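Local coordinates for protein beta-agarase AgaA (Microbulbifer thermotolerans, PDB 3WZ1) that cleaves beta-1,4-galactosidic linkages within agarose as an endo-type glycoside hydrolase, giving neoagarotetraose as its main product, here through its GH16 catalytic domain, at residues T127-V132 against S153-I158; Q163-T168 against I217-F222; S117-L122 against A234-E239. All coordinates share one frame; numbering follows the deposited sequence.

Contact 1: T127-V132 against S153-I158; sequences TEEIDV and SHHVFI. With NA (sodium ion), chain C.
T127 O accepts the backbone N-H of F157 (N to O 2.9 Å), the first rung of an antiparallel ladder whose strand axes approach to 4.6 Å. E128 faces the same side of the sheet as V156 and I130. Its OE2 binds the sodium ion at 2.3 Å, and T226 OG1, G227 O, S229 OG and a water complete the site, while OE1 is hydrogen-bonded to K230 N. E129 closes a two-bond ring with H155, E129 N to H155 O and H155 N to E129 O both measuring 2.9 Å. With CG anti to the backbone N (chi1 169°), the E129 carboxylate runs alongside the H155 ring, their planes 31° apart, and OE1 meets the edge of the F157 ring (CE2 3.5 Å). This is the strand of the GH16 jelly roll that carries the family's E-x-D-x-x-E signature; E129 is the predicted nucleophile and E134 the predicted proton donor. An alanine at E129 removes the predicted nucleophile and would probably open a gap alongside the H155 ring and at the edge of F157. I130 CA lies 4.1 Å from H154 CB, while the I130 side chain also packs on W193. D131 N donates to S153 O at 3.0 Å. D131 OD2 lies in the plane of the H155 ring at its edge, 3.2 Å from CD2, the carboxylate turned 78° to the ring, while H155 ND1 is held by D164.

Contact 2: Q163-T168 against I217-F222; sequences QDYQPT and IDPNGF
I217 O takes a hydrogen bond from H154 NE2 and also meets the Y165 ring, CE2 lying 3.5 Å away. That oxygen ends the short helix 214-217, after which a type I beta turn from D218 to G221 packs against the short strand 163-165 of the jelly roll. The turn is closed by G221 N to D218 O at 3.2 Å. It is braced further by the D218 side chain, whose OD1 receives F222 N (2.9 Å) on its syn lone pair while OD2 is bonded to T223 OG1. Y165 carries much of the contact. Its CG stands anti to the backbone N (chi1 168°), sending the ring out to the turn, where P219 meets it tip to tip. P219 CD sits over one ring face, 3.7 Å from the centroid and 24° off the normal, a CH-pi contact that lies toward the rim near CZ. The ring's hydroxyl is hydrogen-bonded to I216 O, so the phenol is held at its far end as well as over its face. At the base of the same side chain, Y165 CB touches F222 CE2 at 3.8 Å. The Q163 side chain crosses F222 at about a right angle, amide and ring planes 62° apart, bringing Q163 NE2 within 3.5 Å of F222 CZ.

Contact 3: S117-L122 against A234-E239; sequences SDFWFL and AIINME
W120 has CG between its backbone N and carbonyl carbon (chi1 64°), the crowded position, and this brings its indole back over I235, whose CG1 lies anti to the carbonyl carbon. The two belong to neighbouring antiparallel strands, 116-123 and 232-239, deep in the GH16 beta-jelly roll, where every touching residue is buried. I235 CB lies over the five-membered ring, 3.8 Å from its centroid and 24° off the normal, in a CH-pi contact, while the CD1 methyl reaches the six-membered ring at CZ2, 3.6 Å away. The backbones fix this register: I235 N donates to W120 O at 2.7 Å, nearly along the C=O axis, and W120 N to I235 O, with D118 and N237 forming the next such hydrogen-bonded pair. D118, W120, I235 and N237 share one face, which at D118 approaches E134, the predicted proton donor, and at W120 approaches E129, the predicted nucleophile. E239 reaches this side too, its OE1 hydrogen-bonded to Q241 NE2. D118 OD2 and E239 OE2 come within 3.6 Å, carboxylates about 70° apart, and such close like charges would probably raise the proton affinity of one or both. The other face is largely apolar: F119 CD1 takes I236 CG1 at its ring edge (3.9 Å), and F121 CE1 abuts A234 CB at 3.4 Å. E239 OE2 ends 3.4 Å from W120 CZ2, its carboxylate almost perpendicular to the indole.

In the fold
The three contacts follow one another across the jelly roll: strand 232-239 pairs with 116-123, which pairs with 128-135, then 150-158, then 163-165, where the turn after helix 214-217 packs. Contact 3 lies near the chain's centre; the centres of contacts 3 and 1 are about 12 Å apart and those of 1 and 2 about 9 Å; contacts 2 and 3 do not touch. Backbone bonds I130 O to F121 N and V132 N to F119 O join contacts 1 and 3, and S153 OG to Q166 OE1 probably joins 1 and 2. Along the chain contact 1 closes before contact 2 opens, both inside the loop closed by contact 3, gathering distant sequence around the strand with the predicted nucleophile and proton donor.

Contact 1: T127-V132 against S153-I158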
# COMPACT_ATOMS: atom_id res chain seq x y z
N THR A 127 -14.51 3.92 5.37
CA THR A 127 -15.51 3.47 4.41
C THR A 127 -15.00 3.40 2.98
O THR A 127 -15.60 2.72 2.17
CB THR A 127 -16.77 4.37 4.41
OG1 THR A 127 -16.44 5.71 4.01
CG2 THR A 127 -17.43 4.36 5.79
N GLU A 128 -13.89 4.08 2.67
CA GLU A 128 -13.38 4.14 1.30
C GLU A 128 -11.88 3.89 1.29
O GLU A 128 -11.14 4.53 2.05
CB GLU A 128 -13.73 5.49 0.64
CG GLU A 128 -15.23 5.69 0.48
CD GLU A 128 -15.64 7.04 -0.05
OE1 GLU A 128 -14.79 7.78 -0.61
OE2 GLU A 128 -16.85 7.34 0.11
N GLU A 129 -11.45 2.96 0.44
CA GLU A 129 -10.08 2.44 0.41
C GLU A 129 -9.60 2.24 -1.01
O GLU A 129 -10.34 1.70 -1.84
CB GLU A 129 -10.02 1.11 1.17
CG GLU A 129 -8.71 0.32 1.00
CD GLU A 129 -8.64 -0.94 1.85
OE1 GLU A 129 -9.50 -1.13 2.74
OE2 GLU A 129 -7.72 -1.76 1.63
N ILE A 130 -8.35 2.63 -1.28
CA ILE A 130 -7.67 2.30 -2.54
C ILE A 130 -6.38 1.56 -2.20
O ILE A 130 -5.59 2.05 -1.38
CB ILE A 130 -7.37 3.56 -3.36
CG1 ILE A 130 -8.68 4.24 -3.76
CG2 ILE A 130 -6.56 3.23 -4.62
CD1 ILE A 130 -8.54 5.65 -4.30
N ASP A 131 -6.19 0.38 -2.79
CA ASP A 131 -4.99 -0.45 -2.58
C ASP A 131 -4.04 -0.39 -3.77
O ASP A 131 -4.36 -0.96 -4.85
CB ASP A 131 -5.40 -1.88 -2.36
CG ASP A 131 -6.41 -2.00 -1.27
OD1 ASP A 131 -6.05 -1.59 -0.14
OD2 ASP A 131 -7.54 -2.44 -1.55
N VAL A 132 -2.88 0.21 -3.56
CA VAL A 132 -1.90 0.41 -4.64
C VAL A 132 -0.95 -0.79 -4.67
O VAL A 132 -0.97 -1.56 -5.63
CB VAL A 132 -1.16 1.77 -4.51
CG1 VAL A 132 -0.15 1.94 -5.63
CG2 VAL A 132 -2.16 2.92 -4.52
N SER A 153 -6.59 -3.34 -6.33
CA SER A 153 -7.94 -3.34 -5.82
C SER A 153 -8.30 -2.06 -5.07
O SER A 153 -7.51 -1.12 -4.97
CB SER A 153 -8.19 -4.59 -4.95
OG SER A 153 -9.61 -4.85 -4.86
N HIS A 154 -9.53 -2.05 -4.60
CA HIS A 154 -10.05 -0.97 -3.77
C HIS A 154 -11.22 -1.55 -3.01
O HIS A 154 -11.74 -2.60 -3.40
CB HIS A 154 -10.50 0.24 -4.60
CG HIS A 154 -11.84 0.06 -5.25
ND1 HIS A 154 -11.99 -0.49 -6.50
CD2 HIS A 154 -13.09 0.35 -4.82
CE1 HIS A 154 -13.26 -0.53 -6.82
NE2 HIS A 154 -13.96 -0.03 -5.81
N HIS A 155 -11.61 -0.91 -1.91
CA HIS A 155 -12.79 -1.36 -1.16
C HIS A 155 -13.71 -0.21 -0.85
O HIS A 155 -13.27 0.92 -0.63
CB HIS A 155 -12.37 -1.99 0.17
CG HIS A 155 -11.58 -3.25 0.03
ND1 HIS A 155 -12.10 -4.49 0.36
CD2 HIS A 155 -10.31 -3.47 -0.37
CE1 HIS A 155 -11.18 -5.42 0.15
NE2 HIS A 155 -10.08 -4.82 -0.29
N VAL A 156 -15.00 -0.52 -0.78
CA VAL A 156 -15.95 0.37 -0.15
C VAL A 156 -16.68 -0.45 0.89
O VAL A 156 -16.97 -1.64 0.66
CB VAL A 156 -16.90 1.06 -1.15
CG1 VAL A 156 -16.13 2.03 -2.04
CG2 VAL A 156 -17.65 0.05 -2.00
N PHE A 157 -16.91 0.17 2.04
CA PHE A 157 -17.51 -0.51 3.19
C PHE A 157 -18.76 0.20 3.68
O PHE A 157 -18.92 1.42 3.53
CB PHE A 157 -16.55 -0.52 4.38
CG PHE A 157 -15.20 -1.14 4.10
CD1 PHE A 157 -14.99 -2.50 4.27
CD2 PHE A 157 -14.12 -0.35 3.71
CE1 PHE A 157 -13.75 -3.07 4.01
CE2 PHE A 157 -12.90 -0.92 3.46
CZ PHE A 157 -12.70 -2.27 3.60
N ILE A 158 -19.63 -0.58 4.32
CA ILE A 158 -20.57 -0.05 5.29
C ILE A 158 -20.07 -0.60 6.62
O ILE A 158 -19.77 -1.79 6.72
CB ILE A 158 -22.02 -0.48 5.01
CG1 ILE A 158 -22.55 0.18 3.73
CG2 ILE A 158 -22.91 -0.13 6.21
CD1 ILE A 158 -23.78 -0.48 3.14
NA NA C . -17.61 8.86 -1.43
O HOH W 1 -18.41 3.33 1.33
O HOH W 2 -18.46 10.73 0.18

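Contact 2: Q163-T168 against I217-F222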
# COMPACT_ATOMS: atom_id res chain seq x y z
N GLN A 163 -20.27 -4.53 5.79
CA GLN A 163 -20.28 -5.06 4.44
C GLN A 163 -19.03 -4.54 3.74
O GLN A 163 -18.61 -3.43 3.99
CB GLN A 163 -21.51 -4.58 3.68
CG GLN A 163 -22.84 -5.16 4.17
CD GLN A 163 -23.97 -4.84 3.23
OE1 GLN A 163 -24.73 -3.90 3.46
NE2 GLN A 163 -24.06 -5.57 2.12
N ASP A 164 -18.48 -5.36 2.86
CA ASP A 164 -17.19 -5.07 2.20
C ASP A 164 -17.31 -5.44 0.74
O ASP A 164 -17.60 -6.60 0.42
CB ASP A 164 -16.11 -5.92 2.87
CG ASP A 164 -14.74 -5.82 2.21
OD1 ASP A 164 -14.57 -5.02 1.27
OD2 ASP A 164 -13.83 -6.55 2.66
N TYR A 165 -17.13 -4.46 -0.16
CA TYR A 165 -17.05 -4.73 -1.59
C TYR A 165 -15.65 -4.40 -2.10
O TYR A 165 -15.09 -3.35 -1.76
CB TYR A 165 -18.04 -3.86 -2.38
CG TYR A 165 -17.76 -3.92 -3.86
CD1 TYR A 165 -18.25 -4.97 -4.65
CD2 TYR A 165 -16.97 -2.95 -4.49
CE1 TYR A 165 -17.96 -5.05 -6.01
CE2 TYR A 165 -16.69 -3.02 -5.84
CZ TYR A 165 -17.17 -4.08 -6.60
OH TYR A 165 -16.87 -4.15 -7.94
N GLN A 166 -15.10 -5.30 -2.92
CA GLN A 166 -13.98 -4.99 -3.83
C GLN A 166 -14.22 -5.68 -5.16
O GLN A 166 -14.96 -6.68 -5.22
CB GLN A 166 -12.65 -5.48 -3.26
CG GLN A 166 -12.55 -7.01 -3.09
CD GLN A 166 -11.16 -7.49 -2.75
OE1 GLN A 166 -10.17 -6.99 -3.28
NE2 GLN A 166 -11.07 -8.48 -1.87
N PRO A 167 -13.56 -5.20 -6.23
CA PRO A 167 -13.65 -5.97 -7.48
C PRO A 167 -13.02 -7.33 -7.30
O PRO A 167 -12.07 -7.46 -6.54
CB PRO A 167 -12.84 -5.13 -8.48
CG PRO A 167 -12.83 -3.75 -7.89
CD PRO A 167 -12.80 -3.95 -6.41
N THR A 168 -13.57 -8.34 -7.97
CA THR A 168 -13.06 -9.71 -7.84
C THR A 168 -12.85 -10.41 -9.19
O THR A 168 -12.67 -11.64 -9.23
CB THR A 168 -13.98 -10.58 -6.97
OG1 THR A 168 -15.31 -10.55 -7.50
CG2 THR A 168 -14.01 -10.12 -5.54
N ILE A 217 -16.80 0.21 -9.58
CA ILE A 217 -16.34 0.95 -8.41
C ILE A 217 -17.23 0.68 -7.19
O ILE A 217 -16.75 0.49 -6.10
CB ILE A 217 -16.27 2.48 -8.70
CG1 ILE A 217 -15.14 2.77 -9.71
CG2 ILE A 217 -16.10 3.30 -7.42
CD1 ILE A 217 -13.73 2.84 -9.13
N ASP A 218 -18.54 0.68 -7.39
CA ASP A 218 -19.48 0.55 -6.27
C ASP A 218 -20.85 0.09 -6.74
O ASP A 218 -21.85 0.82 -6.60
CB ASP A 218 -19.61 1.89 -5.54
CG ASP A 218 -20.53 1.84 -4.33
OD1 ASP A 218 -20.65 0.75 -3.70
OD2 ASP A 218 -21.11 2.90 -4.00
N PRO A 219 -20.91 -1.14 -7.28
CA PRO A 219 -22.19 -1.59 -7.84
C PRO A 219 -23.28 -1.76 -6.77
O PRO A 219 -24.46 -1.65 -7.11
CB PRO A 219 -21.84 -2.91 -8.52
CG PRO A 219 -20.65 -3.42 -7.76
CD PRO A 219 -19.86 -2.17 -7.42
N ASN A 220 -22.90 -1.99 -5.52
CA ASN A 220 -23.88 -2.17 -4.43
C ASN A 220 -24.36 -0.87 -3.77
O ASN A 220 -25.21 -0.88 -2.88
CB ASN A 220 -23.32 -3.13 -3.38
CG ASN A 220 -22.95 -4.48 -3.97
OD1 ASN A 220 -23.64 -5.01 -4.84
ND2 ASN A 220 -21.85 -5.05 -3.50
N GLY A 221 -23.81 0.27 -4.19
CA GLY A 221 -24.27 1.56 -3.69
C GLY A 221 -23.84 1.90 -2.29
O GLY A 221 -24.47 2.73 -1.64
N PHE A 222 -22.75 1.29 -1.81
CA PHE A 222 -22.26 1.55 -0.46
C PHE A 222 -21.81 2.99 -0.23
O PHE A 222 -21.80 3.46 0.92
CB PHE A 222 -21.10 0.62 -0.09
CG PHE A 222 -21.44 -0.85 -0.02
CD1 PHE A 222 -22.75 -1.31 -0.02
CD2 PHE A 222 -20.42 -1.79 0.10
CE1 PHE A 222 -23.02 -2.67 0.06
CE2 PHE A 222 -20.68 -3.14 0.19
CZ PHE A 222 -21.99 -3.59 0.16

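Contact 3: S117-L122 against A234-E239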
# COMPACT_ATOMS: atom_id res chain seq x y z
N SER A 117 2.23 -7.16 2.06
CA SER A 117 3.05 -5.95 2.00
C SER A 117 2.18 -4.91 1.30
O SER A 117 1.71 -5.14 0.17
CB SER A 117 4.36 -6.17 1.21
OG SER A 117 5.20 -7.14 1.84
N ASP A 118 1.92 -3.79 1.98
CA ASP A 118 0.88 -2.84 1.56
C ASP A 118 1.36 -1.40 1.40
O ASP A 118 2.15 -0.89 2.21
CB ASP A 118 -0.29 -2.82 2.55
CG ASP A 118 -0.89 -4.19 2.79
OD1 ASP A 118 -1.07 -4.94 1.80
OD2 ASP A 118 -1.24 -4.50 3.97
N PHE A 119 0.82 -0.74 0.37
CA PHE A 119 0.87 0.72 0.19
C PHE A 119 -0.54 1.06 -0.24
O PHE A 119 -0.99 0.65 -1.32
CB PHE A 119 1.89 1.12 -0.86
CG PHE A 119 1.84 2.58 -1.26
CD1 PHE A 119 1.97 3.60 -0.33
CD2 PHE A 119 1.70 2.91 -2.61
CE1 PHE A 119 1.96 4.94 -0.75
CE2 PHE A 119 1.69 4.24 -3.02
CZ PHE A 119 1.84 5.24 -2.10
N TRP A 120 -1.27 1.74 0.65
CA TRP A 120 -2.70 1.85 0.46
C TRP A 120 -3.25 3.11 1.12
O TRP A 120 -2.52 3.85 1.77
CB TRP A 120 -3.41 0.59 0.97
CG TRP A 120 -3.29 0.35 2.44
CD1 TRP A 120 -2.15 0.08 3.14
CD2 TRP A 120 -4.36 0.28 3.38
NE1 TRP A 120 -2.45 -0.16 4.45
CE2 TRP A 120 -3.80 -0.02 4.63
CE3 TRP A 120 -5.73 0.44 3.28
CZ2 TRP A 120 -4.57 -0.17 5.79
CZ3 TRP A 120 -6.50 0.32 4.43
CH2 TRP A 120 -5.92 0.01 5.67
N PHE A 121 -4.55 3.33 0.91
CA PHE A 121 -5.23 4.57 1.23
C PHE A 121 -6.57 4.31 1.85
O PHE A 121 -7.29 3.44 1.41
CB PHE A 121 -5.37 5.40 -0.07
CG PHE A 121 -4.05 5.80 -0.60
CD1 PHE A 121 -3.45 6.99 -0.19
CD2 PHE A 121 -3.31 4.91 -1.36
CE1 PHE A 121 -2.15 7.31 -0.57
CE2 PHE A 121 -2.01 5.22 -1.73
CZ PHE A 121 -1.45 6.41 -1.34
N LEU A 122 -6.88 5.05 2.90
CA LEU A 122 -8.13 4.86 3.63
C LEU A 122 -8.68 6.17 4.14
O LEU A 122 -7.93 7.00 4.65
CB LEU A 122 -7.91 3.90 4.82
CG LEU A 122 -9.14 3.42 5.58
CD1 LEU A 122 -10.04 2.58 4.69
CD2 LEU A 122 -8.68 2.63 6.80
N ALA A 234 -2.45 8.07 3.41
CA ALA A 234 -1.49 7.08 2.92
C ALA A 234 -1.03 6.19 4.06
O ALA A 234 -0.66 6.70 5.13
CB ALA A 234 -0.30 7.80 2.30
N ILE A 235 -1.01 4.88 3.82
CA ILE A 235 -0.60 3.91 4.83
C ILE A 235 0.38 2.95 4.19
O ILE A 235 0.17 2.44 3.09
CB ILE A 235 -1.82 3.13 5.38
CG1 ILE A 235 -2.92 4.11 5.86
CG2 ILE A 235 -1.40 2.19 6.49
CD1 ILE A 235 -4.24 3.44 6.16
N ILE A 236 1.47 2.71 4.91
CA ILE A 236 2.47 1.73 4.49
C ILE A 236 2.57 0.75 5.63
O ILE A 236 2.90 1.13 6.75
CB ILE A 236 3.84 2.37 4.22
CG1 ILE A 236 3.72 3.50 3.17
CG2 ILE A 236 4.81 1.28 3.74
CD1 ILE A 236 4.89 4.47 3.21
N ASN A 237 2.26 -0.52 5.39
CA ASN A 237 2.30 -1.48 6.47
C ASN A 237 2.58 -2.87 5.96
O ASN A 237 2.71 -3.08 4.75
CB ASN A 237 1.00 -1.43 7.30
CG ASN A 237 -0.18 -2.09 6.63
OD1 ASN A 237 -0.03 -2.95 5.77
ND2 ASN A 237 -1.38 -1.72 7.04
N MET A 238 2.69 -3.82 6.89
CA MET A 238 2.35 -5.20 6.59
C MET A 238 1.11 -5.56 7.38
O MET A 238 0.81 -4.95 8.41
CB MET A 238 3.45 -6.20 6.90
CG MET A 238 4.53 -6.29 5.83
SD MET A 238 5.66 -7.67 6.03
CE MET A 238 6.78 -7.05 7.25
N GLU A 239 0.41 -6.57 6.89
CA GLU A 239 -0.78 -7.12 7.56
C GLU A 239 -0.76 -8.64 7.52
O GLU A 239 -0.49 -9.25 6.48
CB GLU A 239 -2.06 -6.63 6.90
CG GLU A 239 -2.33 -5.15 7.12
CD GLU A 239 -3.54 -4.63 6.37
OE1 GLU A 239 -4.31 -5.45 5.79
OE2 GLU A 239 -3.72 -3.38 6.35